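Local coordinates for protein superoxide dismutase (Candida albicans, PDB 4GUN) that probably converts superoxide radicals into hydrogen peroxide and oxygen at a bound manganese ion, protecting the cell from oxidative damage, at residues W15-L20 with I24-N29; K35-Y40 with T78-F83. The protein carries 2 engineered substitutions. All blocks are in the same frame, centred on the assembly; numbering follows the deposited sequence.

How the interactions relate
Both contacts lie within the alpha-hairpin domain and both use helix 26-56. Interaction 1 sits at its N-terminal end, where the preceding loop folds back on the first turn; it is partly buried, with Asp18 exposed to solvent. Interaction 2 lies further along the same helix, where it crosses helix 60-85 in the protein interior, beside the manganese. Their centres are about 15 Å apart, and they do not touch. The chemistry follows the place. The 15-20 with 24-29 contact relies on hydrogen bonds to backbone carbonyls and a bridging water. The 35-40 with 78-83 contact has no direct hydrogen bond and rests on packed aromatic side chains, one of them the metal ligand His80.

Interaction 1 (W15-L20 with I24-N29); sequences WALDAL and ISKEIN
Leu17 and Asn29 meet where a loop folds back on the N-terminal end of helix 26-56, the first helix of the alpha-hairpin domain. The loop contains a type I beta turn from Ala16 to Ala19, and Ser25 is the N-cap of the helix. Ser25 OG accepts from Ile28 N in the first turn.

The carbonyl of Leu17 is the polar centre. Asn29 ND2 donates to Leu17 O over 3.0 Å, nearly straight at 175°. Leu17 O lies in the amide plane of Asn29, while the donor is tilted somewhat from the carbonyl plane. Lys26 CA approaches the same Leu17 O at 3.3 Å in a CA-H...O contact. Water 1 donates to Leu17 O and Ile24 O and accepts from Leu20 N, so it ties both segments together.

Trp15, Leu20 and Ile24 pack beside these bonds. Asn29 crosses Trp15 at about a right angle, its amide turned 49° from the indole plane. The nearest pair is Asn29 ND2 and Trp15 CZ3, 3.7 Å apart. Trp15 NE1 is held elsewhere, by the carbonyl of Trp84. Leu20 lies side by side with Ile24, and their CD1 atoms are 4.0 Å apart. The CD2 branch of Leu20 sits over one face of the Trp15 ring, toward its rim.

On the exposed side, Lys26 has CG anti to the backbone N (chi1 175°) and a chain extended beyond it. Its aliphatic part therefore runs along Leu17 CB and Asp18 CB. Asp18 OD1 and Lys26 NZ stay 5.8 Å apart, too far for a salt bridge.

The side chain of Asn29 is about 5 Å from that of the manganese ligand His32 and about 9 Å from the metal, so the fold-back lies near the site without touching the ion. Nearer the end of the loop, Ile24 N donates to Leu20 O over 3.2 Å.

Interaction 2 (K35-Y40 with T78-F83); sequences KHHVAY and TNHSLF. With MN (manganese (II) ion), chain Q.
His37 and His80 pack where helices 35-40 and 78-83 cross, their axes 10.2 Å apart at the closest. The tight part is a CH-pi contact. His80 CB sits over one face of the His37 imidazole, 3.4 Å from His37 ND1. His37 has CG anti to its backbone N (chi1 -167°), which turns one ring face to that methylene. At the edge of the ring, near its plane, Ser81 OG lies 3.5 Å from His37 CE1; this hydroxyl is hydrogen-bonded to His77 O, one turn earlier in its own helix. Both ring nitrogens of His37 are bonded beyond the segments, to Trp84 and His77, which fixes its rotation.

The Tyr40 side is looser in ring overlap, though not in closest approach. Its ring is near parallel to that of His80, with planes at 27°, but slid aside, centroids 5.2 Å apart. The touch is Tyr40 CE2 to His80 CE1 at 3.4 Å. Tyr40 OH bonds to Gln155. Away from the contact, His36 NE2 bonds to Tyr177 OH of a second subunit.

His80 NE2 binds manganese at 2.1 Å, while Gly76 O holds its ND1. With His32, Asp170, His174 and water 2, this forms the five-coordinate metal site characteristic of iron/manganese superoxide dismutases.

Interaction 1 (W15-L20 with I24-N29)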
ATOM      1  N   TRP A  15     -29.563   9.022  18.187  1.00 16.62           N
ATOM      2  CA  TRP A  15     -29.230   9.400  19.559  1.00 15.03           C
ATOM      3  C   TRP A  15     -28.768  10.845  19.631  1.00 18.33           C
ATOM      4  O   TRP A  15     -28.300  11.395  18.632  1.00 17.09           O
ATOM      5  CB  TRP A  15     -28.202   8.442  20.203  1.00 13.02           C
ATOM      6  CG  TRP A  15     -27.131   7.940  19.282  1.00 13.77           C
ATOM      7  CD1 TRP A  15     -27.113   6.744  18.628  1.00 16.43           C
ATOM      8  CD2 TRP A  15     -25.884   8.586  18.970  1.00 13.56           C
ATOM      9  NE1 TRP A  15     -25.951   6.614  17.906  1.00 15.39           N
ATOM     10  CE2 TRP A  15     -25.176   7.730  18.095  1.00 16.91           C
ATOM     11  CE3 TRP A  15     -25.309   9.827  19.319  1.00 15.08           C
ATOM     12  CZ2 TRP A  15     -23.932   8.075  17.547  1.00 16.14           C
ATOM     13  CZ3 TRP A  15     -24.059  10.157  18.799  1.00 16.54           C
ATOM     14  CH2 TRP A  15     -23.388   9.286  17.924  1.00 16.99           C
ATOM     15  N   ALA A  16     -28.909  11.457  20.818  1.00 15.68           N
ATOM     16  CA  ALA A  16     -28.491  12.843  21.077  1.00 14.82           C
ATOM     17  C   ALA A  16     -26.956  12.901  21.125  1.00 16.18           C
ATOM     18  O   ALA A  16     -26.315  11.910  21.483  1.00 14.11           O
ATOM     19  CB  ALA A  16     -29.090  13.325  22.390  1.00 15.54           C
ATOM     20  N   LEU A  17     -26.359  14.052  20.759  1.00 12.46           N
ATOM     21  CA  LEU A  17     -24.896  14.178  20.718  1.00 11.79           C
ATOM     22  C   LEU A  17     -24.174  13.896  22.051  1.00 14.10           C
ATOM     23  O   LEU A  17     -23.043  13.381  22.071  1.00 13.79           O
ATOM     24  CB  LEU A  17     -24.505  15.551  20.170  1.00 11.55           C
ATOM     25  CG  LEU A  17     -24.869  15.839  18.731  1.00 15.38           C
ATOM     26  CD1 LEU A  17     -24.831  17.339  18.459  1.00 16.17           C
ATOM     27  CD2 LEU A  17     -23.937  15.091  17.761  1.00 14.11           C
ATOM     28  N   ASP A  18     -24.839  14.201  23.154  1.00  9.54           N
ATOM     29  CA  ASP A  18     -24.262  14.009  24.485  1.00 10.53           C
ATOM     30  C   ASP A  18     -24.657  12.663  25.150  1.00 13.85           C
ATOM     31  O   ASP A  18     -24.255  12.396  26.278  1.00 14.20           O
ATOM     32  CB  ASP A  18     -24.674  15.200  25.376  1.00 13.13           C
ATOM     33  CG  ASP A  18     -26.166  15.271  25.703  1.00 25.28           C
ATOM     34  OD1 ASP A  18     -26.542  16.090  26.563  1.00 27.17           O
ATOM     35  OD2 ASP A  18     -26.960  14.532  25.061  1.00 28.56           O
ATOM     36  N   ALA A  19     -25.440  11.838  24.449  1.00 10.89           N
ATOM     37  CA  ALA A  19     -25.992  10.575  24.957  1.00 10.48           C
ATOM     38  C   ALA A  19     -24.993   9.428  25.132  1.00 14.03           C
ATOM     39  O   ALA A  19     -25.324   8.451  25.804  1.00 13.82           O
ATOM     40  CB  ALA A  19     -27.186  10.153  24.101  1.00 10.86           C
ATOM     41  N   LEU A  20     -23.762   9.549  24.561  1.00  9.39           N
ATOM     42  CA  LEU A  20     -22.692   8.534  24.684  1.00  8.61           C
ATOM     43  C   LEU A  20     -21.738   8.835  25.842  1.00 11.07           C
ATOM     44  O   LEU A  20     -20.840   8.037  26.126  1.00  9.33           O
ATOM     45  CB  LEU A  20     -21.922   8.319  23.344  1.00  8.81           C
ATOM     46  CG  LEU A  20     -22.769   8.112  22.044  1.00 13.03           C
ATOM     47  CD1 LEU A  20     -21.891   7.554  20.925  1.00 12.74           C
ATOM     48  CD2 LEU A  20     -23.974   7.166  22.276  1.00 13.75           C
ATOM     49  N   ILE A  24     -17.939   8.678  25.073  1.00  8.42           N
ATOM     50  CA  ILE A  24     -17.619   9.553  23.932  1.00  8.71           C
ATOM     51  C   ILE A  24     -18.314  10.903  24.211  1.00 11.88           C
ATOM     52  O   ILE A  24     -19.517  10.935  24.465  1.00 12.29           O
ATOM     53  CB  ILE A  24     -18.021   8.957  22.543  1.00 11.14           C
ATOM     54  CG1 ILE A  24     -17.526   7.482  22.382  1.00 11.95           C
ATOM     55  CG2 ILE A  24     -17.503   9.875  21.403  1.00  8.54           C
ATOM     56  CD1 ILE A  24     -17.980   6.769  21.120  1.00 14.08           C
ATOM     57  N   SER A  25     -17.549  12.002  24.212  1.00  7.35           N
ATOM     58  CA  SER A  25     -18.118  13.310  24.541  1.00  6.82           C
ATOM     59  C   SER A  25     -18.968  13.916  23.427  1.00  9.60           C
ATOM     60  O   SER A  25     -18.793  13.564  22.252  1.00  7.78           O
ATOM     61  CB  SER A  25     -17.019  14.283  24.964  1.00 11.19           C
ATOM     62  OG  SER A  25     -16.285  14.741  23.836  1.00 19.68           O
ATOM     63  N   LYS A  26     -19.866  14.864  23.802  1.00  7.92           N
ATOM     64  CA  LYS A  26     -20.684  15.616  22.842  1.00  8.47           C
ATOM     65  C   LYS A  26     -19.745  16.370  21.886  1.00 14.43           C
ATOM     66  O   LYS A  26     -20.013  16.445  20.691  1.00 12.71           O
ATOM     67  CB  LYS A  26     -21.594  16.634  23.566  1.00  9.24           C
ATOM     68  CG  LYS A  26     -22.366  17.524  22.602  1.00 11.98           C
ATOM     69  CD  LYS A  26     -23.504  18.282  23.230  1.00 16.20           C
ATOM     70  CE  LYS A  26     -24.003  19.302  22.231  1.00 18.94           C
ATOM     71  NZ  LYS A  26     -24.984  20.231  22.839  1.00 24.75           N
ATOM     72  N   GLU A  27     -18.638  16.922  22.430  1.00 14.43           N
ATOM     73  CA  GLU A  27     -17.655  17.727  21.697  1.00 14.91           C
ATOM     74  C   GLU A  27     -17.031  16.944  20.542  1.00 16.41           C
ATOM     75  O   GLU A  27     -17.043  17.437  19.409  1.00 15.27           O
ATOM     76  CB  GLU A  27     -16.618  18.342  22.670  1.00 17.47           C
ATOM     77  CG  GLU A  27     -17.216  19.398  23.608  1.00 29.17           C
ATOM     78  CD  GLU A  27     -18.351  18.929  24.507  1.00 40.30           C
ATOM     79  OE1 GLU A  27     -18.229  17.821  25.083  1.00 12.59           O
ATOM     80  OE2 GLU A  27     -19.400  19.615  24.553  1.00 27.80           O
ATOM     81  N   ILE A  28     -16.623  15.678  20.798  1.00 11.14           N
ATOM     82  CA  ILE A  28     -16.137  14.764  19.739  1.00  9.68           C
ATOM     83  C   ILE A  28     -17.286  14.468  18.762  1.00 11.79           C
ATOM     84  O   ILE A  28     -17.131  14.716  17.580  1.00  9.51           O
ATOM     85  CB  ILE A  28     -15.514  13.450  20.303  1.00 11.19           C
ATOM     86  CG1 ILE A  28     -14.178  13.728  21.018  1.00  9.98           C
ATOM     87  CG2 ILE A  28     -15.347  12.384  19.182  1.00 10.67           C
ATOM     88  CD1 ILE A  28     -13.730  12.581  21.960  1.00  9.02           C
ATOM     89  N   ASN A  29     -18.444  13.967  19.262  1.00  8.89           N
ATOM     90  CA  ASN A  29     -19.603  13.636  18.426  1.00  8.28           C
ATOM     91  C   ASN A  29     -20.064  14.777  17.498  1.00 12.22           C
ATOM     92  O   ASN A  29     -20.333  14.549  16.321  1.00 10.61           O
ATOM     93  CB  ASN A  29     -20.760  13.101  19.290  1.00 11.06           C
ATOM     94  CG  ASN A  29     -20.559  11.693  19.824  1.00 22.15           C
ATOM     95  OD1 ASN A  29     -19.814  10.889  19.263  1.00 13.69           O
ATOM     96  ND2 ASN A  29     -21.260  11.341  20.901  1.00  8.98           N
TER
HETATM   97  O   HOH W   1     -21.918  11.709  23.770  1.00 17.15           O

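Interaction 2 (K35-Y40 with T78-F83)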
ATOM      1  N   LYS A  35     -18.710  17.797  11.025  1.00  8.20           N
ATOM      2  CA  LYS A  35     -17.561  18.282  10.252  1.00  8.05           C
ATOM      3  C   LYS A  35     -16.938  17.115   9.460  1.00 11.94           C
ATOM      4  O   LYS A  35     -16.903  17.188   8.234  1.00 12.46           O
ATOM      5  CB  LYS A  35     -16.519  19.016  11.127  1.00  9.96           C
ATOM      6  CG  LYS A  35     -17.068  20.194  11.952  1.00  9.65           C
ATOM      7  CD  LYS A  35     -17.315  21.431  11.082  1.00 16.12           C
ATOM      8  CE  LYS A  35     -17.991  22.558  11.816  1.00 20.67           C
ATOM      9  NZ  LYS A  35     -18.234  23.727  10.925  1.00 20.93           N
ATOM     10  N   HIS A  36     -16.496  16.024  10.154  1.00  8.22           N
ATOM     11  CA  HIS A  36     -15.860  14.865   9.515  1.00  8.07           C
ATOM     12  C   HIS A  36     -16.723  14.079   8.545  1.00 12.24           C
ATOM     13  O   HIS A  36     -16.302  13.870   7.399  1.00 12.12           O
ATOM     14  CB  HIS A  36     -15.097  13.957  10.514  1.00  8.00           C
ATOM     15  CG  HIS A  36     -13.982  14.658  11.228  1.00 11.84           C
ATOM     16  ND1 HIS A  36     -12.708  14.749  10.676  1.00 14.33           N
ATOM     17  CD2 HIS A  36     -13.990  15.312  12.413  1.00 14.11           C
ATOM     18  CE1 HIS A  36     -11.981  15.417  11.557  1.00 13.93           C
ATOM     19  NE2 HIS A  36     -12.710  15.778  12.621  1.00 14.26           N
ATOM     20  N   HIS A  37     -17.885  13.590   8.992  1.00  9.62           N
ATOM     21  CA  HIS A  37     -18.779  12.833   8.104  1.00  9.83           C
ATOM     22  C   HIS A  37     -19.271  13.748   6.980  1.00 10.91           C
ATOM     23  O   HIS A  37     -19.234  13.346   5.827  1.00 10.11           O
ATOM     24  CB  HIS A  37     -19.951  12.178   8.881  1.00 10.65           C
ATOM     25  CG  HIS A  37     -20.734  11.152   8.110  1.00 12.98           C
ATOM     26  ND1 HIS A  37     -21.479  10.187   8.763  1.00 14.15           N
ATOM     27  CD2 HIS A  37     -20.887  10.984   6.770  1.00 13.89           C
ATOM     28  CE1 HIS A  37     -22.037   9.459   7.812  1.00 13.17           C
ATOM     29  NE2 HIS A  37     -21.717   9.912   6.595  1.00 13.31           N
ATOM     30  N   VAL A  38     -19.623  15.002   7.301  1.00  7.28           N
ATOM     31  CA  VAL A  38     -20.054  16.014   6.309  1.00  7.27           C
ATOM     32  C   VAL A  38     -19.001  16.196   5.186  1.00 10.97           C
ATOM     33  O   VAL A  38     -19.370  16.362   4.021  1.00  9.60           O
ATOM     34  CB  VAL A  38     -20.416  17.355   7.021  1.00 11.21           C
ATOM     35  CG1 VAL A  38     -20.379  18.542   6.056  1.00 11.44           C
ATOM     36  CG2 VAL A  38     -21.780  17.264   7.699  1.00 10.92           C
ATOM     37  N   ALA A  39     -17.691  16.185   5.548  1.00  8.99           N
ATOM     38  CA  ALA A  39     -16.588  16.329   4.588  1.00  9.73           C
ATOM     39  C   ALA A  39     -16.523  15.133   3.617  1.00 12.48           C
ATOM     40  O   ALA A  39     -16.259  15.324   2.429  1.00 12.57           O
ATOM     41  CB  ALA A  39     -15.259  16.513   5.316  1.00 11.05           C
ATOM     42  N   TYR A  40     -16.823  13.919   4.096  1.00  8.50           N
ATOM     43  CA  TYR A  40     -16.884  12.750   3.207  1.00  7.81           C
ATOM     44  C   TYR A  40     -18.147  12.791   2.310  1.00 12.63           C
ATOM     45  O   TYR A  40     -18.068  12.372   1.162  1.00 13.49           O
ATOM     46  CB  TYR A  40     -16.818  11.429   3.994  1.00  8.59           C
ATOM     47  CG  TYR A  40     -15.605  11.295   4.889  1.00  9.13           C
ATOM     48  CD1 TYR A  40     -14.316  11.314   4.359  1.00 11.11           C
ATOM     49  CD2 TYR A  40     -15.744  11.056   6.250  1.00  9.65           C
ATOM     50  CE1 TYR A  40     -13.198  11.176   5.173  1.00 12.47           C
ATOM     51  CE2 TYR A  40     -14.631  10.946   7.083  1.00 10.08           C
ATOM     52  CZ  TYR A  40     -13.360  10.988   6.540  1.00 17.64           C
ATOM     53  OH  TYR A  40     -12.270  10.867   7.368  1.00 14.92           O
ATOM     54  N   THR A  78     -19.528   5.341   4.204  1.00  7.66           N
ATOM     55  CA  THR A  78     -19.941   3.969   4.527  1.00  7.41           C
ATOM     56  C   THR A  78     -19.512   3.602   5.947  1.00  8.37           C
ATOM     57  O   THR A  78     -20.334   3.088   6.718  1.00  7.68           O
ATOM     58  CB  THR A  78     -19.361   2.987   3.494  1.00 15.95           C
ATOM     59  OG1 THR A  78     -19.904   3.307   2.216  1.00 15.29           O
ATOM     60  CG2 THR A  78     -19.652   1.520   3.841  1.00 14.15           C
ATOM     61  N   ASN A  79     -18.242   3.872   6.288  1.00  3.78           N
ATOM     62  CA  ASN A  79     -17.684   3.559   7.627  1.00  4.00           C
ATOM     63  C   ASN A  79     -18.382   4.333   8.751  1.00  8.08           C
ATOM     64  O   ASN A  79     -18.771   3.732   9.754  1.00  7.22           O
ATOM     65  CB  ASN A  79     -16.172   3.787   7.659  1.00  3.00           C
ATOM     66  CG  ASN A  79     -15.358   2.774   6.867  1.00 22.67           C
ATOM     67  OD1 ASN A  79     -15.806   1.657   6.604  1.00 14.01           O
ATOM     68  ND2 ASN A  79     -14.126   3.130   6.501  1.00 13.34           N
ATOM     69  N   HIS A  80     -18.538   5.659   8.585  1.00  6.22           N
ATOM     70  CA  HIS A  80     -19.204   6.485   9.584  1.00  6.66           C
ATOM     71  C   HIS A  80     -20.683   6.123   9.766  1.00 10.13           C
ATOM     72  O   HIS A  80     -21.115   5.998  10.903  1.00 10.68           O
ATOM     73  CB  HIS A  80     -18.937   7.981   9.352  1.00  7.07           C
ATOM     74  CG  HIS A  80     -17.523   8.366   9.702  1.00 10.07           C
ATOM     75  ND1 HIS A  80     -16.498   8.269   8.778  1.00 11.48           N
ATOM     76  CD2 HIS A  80     -16.997   8.757  10.885  1.00 11.40           C
ATOM     77  CE1 HIS A  80     -15.402   8.658   9.408  1.00 10.42           C
ATOM     78  NE2 HIS A  80     -15.655   8.991  10.669  1.00 10.45           N
ATOM     79  N   SER A  81     -21.421   5.841   8.664  1.00  7.50           N
ATOM     80  CA  SER A  81     -22.832   5.396   8.701  1.00  7.51           C
ATOM     81  C   SER A  81     -22.991   4.101   9.495  1.00 11.77           C
ATOM     82  O   SER A  81     -23.941   3.976  10.280  1.00 11.25           O
ATOM     83  CB  SER A  81     -23.397   5.210   7.292  1.00 10.12           C
ATOM     84  OG  SER A  81     -23.540   6.463   6.646  1.00 11.93           O
ATOM     85  N   LEU A  82     -22.045   3.144   9.314  1.00  9.06           N
ATOM     86  CA  LEU A  82     -22.016   1.879  10.071  1.00  7.72           C
ATOM     87  C   LEU A  82     -21.734   2.198  11.536  1.00 11.17           C
ATOM     88  O   LEU A  82     -22.362   1.633  12.427  1.00  9.17           O
ATOM     89  CB  LEU A  82     -20.931   0.917   9.556  1.00  7.19           C
ATOM     90  CG  LEU A  82     -21.128   0.245   8.191  1.00 11.45           C
ATOM     91  CD1 LEU A  82     -19.786  -0.199   7.612  1.00 10.79           C
ATOM     92  CD2 LEU A  82     -22.094  -0.955   8.278  1.00 12.18           C
ATOM     93  N   PHE A  83     -20.789   3.112  11.776  1.00  8.15           N
ATOM     94  CA  PHE A  83     -20.371   3.499  13.127  1.00  6.37           C
ATOM     95  C   PHE A  83     -21.530   4.061  13.955  1.00 11.00           C
ATOM     96  O   PHE A  83     -21.816   3.518  15.025  1.00 11.27           O
ATOM     97  CB  PHE A  83     -19.176   4.456  13.065  1.00  5.71           C
ATOM     98  CG  PHE A  83     -18.445   4.734  14.357  1.00  5.43           C
ATOM     99  CD1 PHE A  83     -17.911   3.692  15.115  1.00  6.54           C
ATOM    100  CD2 PHE A  83     -18.200   6.041  14.768  1.00  5.13           C
ATOM    101  CE1 PHE A  83     -17.197   3.954  16.295  1.00  6.83           C
ATOM    102  CE2 PHE A  83     -17.471   6.300  15.938  1.00  6.99           C
ATOM    103  CZ  PHE A  83     -16.994   5.262  16.701  1.00  5.25           C
TER
HETATM  104 MN    MN Q 301     -14.036   9.162  12.041  1.00  9.91          MN
HETATM  105  O   HOH W   2     -12.656   8.074  10.785  1.00 14.68           O